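Putative uncharacterized protein (Coprinopsis cinerea, PDB 3W9A) is probably a glycoside hydrolase of family 131, its catalytic domain a beta-jelly roll, expected to cleave beta-glucan chains. Local coordinates at residues Q115-E120 against F199-L204. Residues are numbered along the deposited sequence; the frame is centred on the assembly and turned at random.
With GOL (glycerol), chain E.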
# COMPACT_ATOMS: atom_id res chain seq x y z
N GLN A 115 4.17 -1.76 9.76
CA GLN A 115 4.66 -2.21 8.46
C GLN A 115 3.53 -2.04 7.47
O GLN A 115 2.39 -2.48 7.72
CB GLN A 115 5.10 -3.67 8.53
CG GLN A 115 6.34 -3.91 9.37
CD GLN A 115 6.32 -5.22 10.12
OE1 GLN A 115 5.74 -6.20 9.66
NE2 GLN A 115 6.94 -5.24 11.30
N VAL A 116 3.81 -1.37 6.37
CA VAL A 116 2.78 -0.96 5.45
C VAL A 116 3.22 -1.22 4.03
O VAL A 116 4.39 -1.01 3.70
CB VAL A 116 2.47 0.52 5.61
CG1 VAL A 116 1.22 0.88 4.84
CG2 VAL A 116 2.30 0.88 7.10
N MSE A 117 2.30 -1.69 3.20
CA MSE A 117 2.58 -1.94 1.78
C MSE A 117 3.78 -2.87 1.65
O MSE A 117 4.75 -2.57 0.98
CB MSE A 117 2.76 -0.60 1.05
CG MSE A 117 1.63 0.43 1.24
SE MSE A 117 -0.17 -0.22 0.71
CE MSE A 117 0.36 -0.95 -1.05
N PHE A 118 3.67 -4.03 2.28
CA PHE A 118 4.80 -4.95 2.43
C PHE A 118 4.55 -6.27 1.74
O PHE A 118 3.41 -6.77 1.72
CB PHE A 118 5.11 -5.22 3.92
CG PHE A 118 3.97 -5.79 4.73
CD1 PHE A 118 3.78 -7.16 4.85
CD2 PHE A 118 3.13 -4.95 5.44
CE1 PHE A 118 2.73 -7.67 5.63
CE2 PHE A 118 2.08 -5.45 6.22
CZ PHE A 118 1.90 -6.81 6.33
N PHE A 119 5.62 -6.85 1.21
CA PHE A 119 5.60 -8.25 0.80
C PHE A 119 5.71 -9.11 2.04
O PHE A 119 6.26 -8.67 3.05
CB PHE A 119 6.75 -8.56 -0.14
CG PHE A 119 6.58 -7.97 -1.50
CD1 PHE A 119 5.93 -8.66 -2.49
CD2 PHE A 119 7.08 -6.72 -1.77
CE1 PHE A 119 5.77 -8.11 -3.74
CE2 PHE A 119 6.95 -6.16 -3.02
CZ PHE A 119 6.29 -6.86 -4.01
N GLU A 120 5.21 -10.35 1.95
CA GLU A 120 5.26 -11.31 3.07
C GLU A 120 6.67 -11.42 3.67
O GLU A 120 6.83 -11.41 4.90
CB GLU A 120 4.76 -12.69 2.61
CG GLU A 120 4.84 -13.80 3.65
CD GLU A 120 3.88 -13.63 4.81
OE1 GLU A 120 3.04 -12.71 4.85
OE2 GLU A 120 3.94 -14.47 5.71
N PHE A 199 1.62 -9.73 -1.68
CA PHE A 199 1.80 -8.32 -1.47
C PHE A 199 0.63 -7.73 -0.68
O PHE A 199 -0.54 -7.85 -1.08
CB PHE A 199 1.98 -7.61 -2.81
CG PHE A 199 2.27 -6.14 -2.66
CD1 PHE A 199 3.47 -5.71 -2.10
CD2 PHE A 199 1.36 -5.18 -3.07
CE1 PHE A 199 3.74 -4.38 -1.95
CE2 PHE A 199 1.63 -3.83 -2.92
CZ PHE A 199 2.83 -3.43 -2.35
N HIS A 200 0.95 -7.10 0.44
CA HIS A 200 -0.05 -6.71 1.43
C HIS A 200 -0.41 -5.25 1.27
O HIS A 200 0.34 -4.37 1.69
CB HIS A 200 0.44 -7.02 2.84
CG HIS A 200 0.62 -8.48 3.09
ND1 HIS A 200 -0.02 -9.16 4.12
CD2 HIS A 200 1.30 -9.42 2.40
CE1 HIS A 200 0.31 -10.43 4.07
NE2 HIS A 200 1.11 -10.62 3.03
N VAL A 201 -1.56 -5.01 0.64
CA VAL A 201 -2.05 -3.67 0.47
C VAL A 201 -2.80 -3.30 1.75
O VAL A 201 -3.98 -3.60 1.90
CB VAL A 201 -2.97 -3.55 -0.75
CG1 VAL A 201 -3.53 -2.15 -0.86
CG2 VAL A 201 -2.22 -3.93 -2.02
N GLY A 202 -2.10 -2.67 2.67
CA GLY A 202 -2.67 -2.37 3.98
C GLY A 202 -1.63 -2.17 5.07
O GLY A 202 -0.49 -1.79 4.79
N VAL A 203 -2.04 -2.44 6.31
CA VAL A 203 -1.28 -2.02 7.49
C VAL A 203 -1.26 -3.08 8.55
O VAL A 203 -2.30 -3.66 8.88
CB VAL A 203 -1.92 -0.79 8.16
CG1 VAL A 203 -1.02 -0.27 9.28
CG2 VAL A 203 -2.15 0.30 7.13
N LEU A 204 -0.06 -3.32 9.07
CA LEU A 204 0.14 -4.12 10.25
C LEU A 204 0.74 -3.22 11.30
O LEU A 204 1.69 -2.47 11.01
CB LEU A 204 1.09 -5.29 9.96
CG LEU A 204 1.52 -6.23 11.11
CD1 LEU A 204 1.88 -7.57 10.51
CD2 LEU A 204 2.72 -5.69 11.90
C1 GOL E . -1.25 -15.05 4.48
O1 GOL E . -1.60 -16.20 3.70
C2 GOL E . 0.09 -14.49 4.01
O2 GOL E . 0.50 -13.51 4.96
C3 GOL E . -0.02 -13.90 2.61
O3 GOL E . 1.24 -13.29 2.24
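Two neighbouring antiparallel strands of the beta-jelly roll meet here, and both turn a corner, 115-120 at Met117 and 199-204 at Gly202. Before the corner of 115-120, Gln115 and Leu204 exchange two backbone hydrogen bonds; at it, Met117 N reaches Gly202 O at 3.2 Å. Gly202 suits its bend, since at its backbone angles a side chain would collide with the preceding carbonyl. Beyond, His200 N binds Phe118 O at 2.8 Å. Phe118 and His200 form an offset stack, planes 19° apart, with Phe118 CE1 3.4 Å from His200 CG and His200 CB over the centre of the phenyl face. The histidine, flat yet polar, binds Glu80 through ND1, while NE2 is hydrogen-bonded at 2.8 Å to O3 of a glycerol, probably from the crystallisation liquor, which may mark a sugar pocket. On the opposite face of the sheet from Phe118 and His200, Phe199 has CG anti to the backbone N (chi1 -176°) and directs its edge at the face of Phe119, Phe199 CD1 lying 3.6 Å from Phe119 CZ. An alanine in place of Phe119 would probably open a gap against that edge, leaving Phe199 CD1 without this ring partner. The flexible selenomethionine chain of Met117 bends so that CE touches Phe199 CE2 at 3.7 Å, and the side chain also packs on Phe98 of the facing sheet. Paired antiparallel strands with an apolar face turned to the facing sheet are typical of a jelly-roll sandwich.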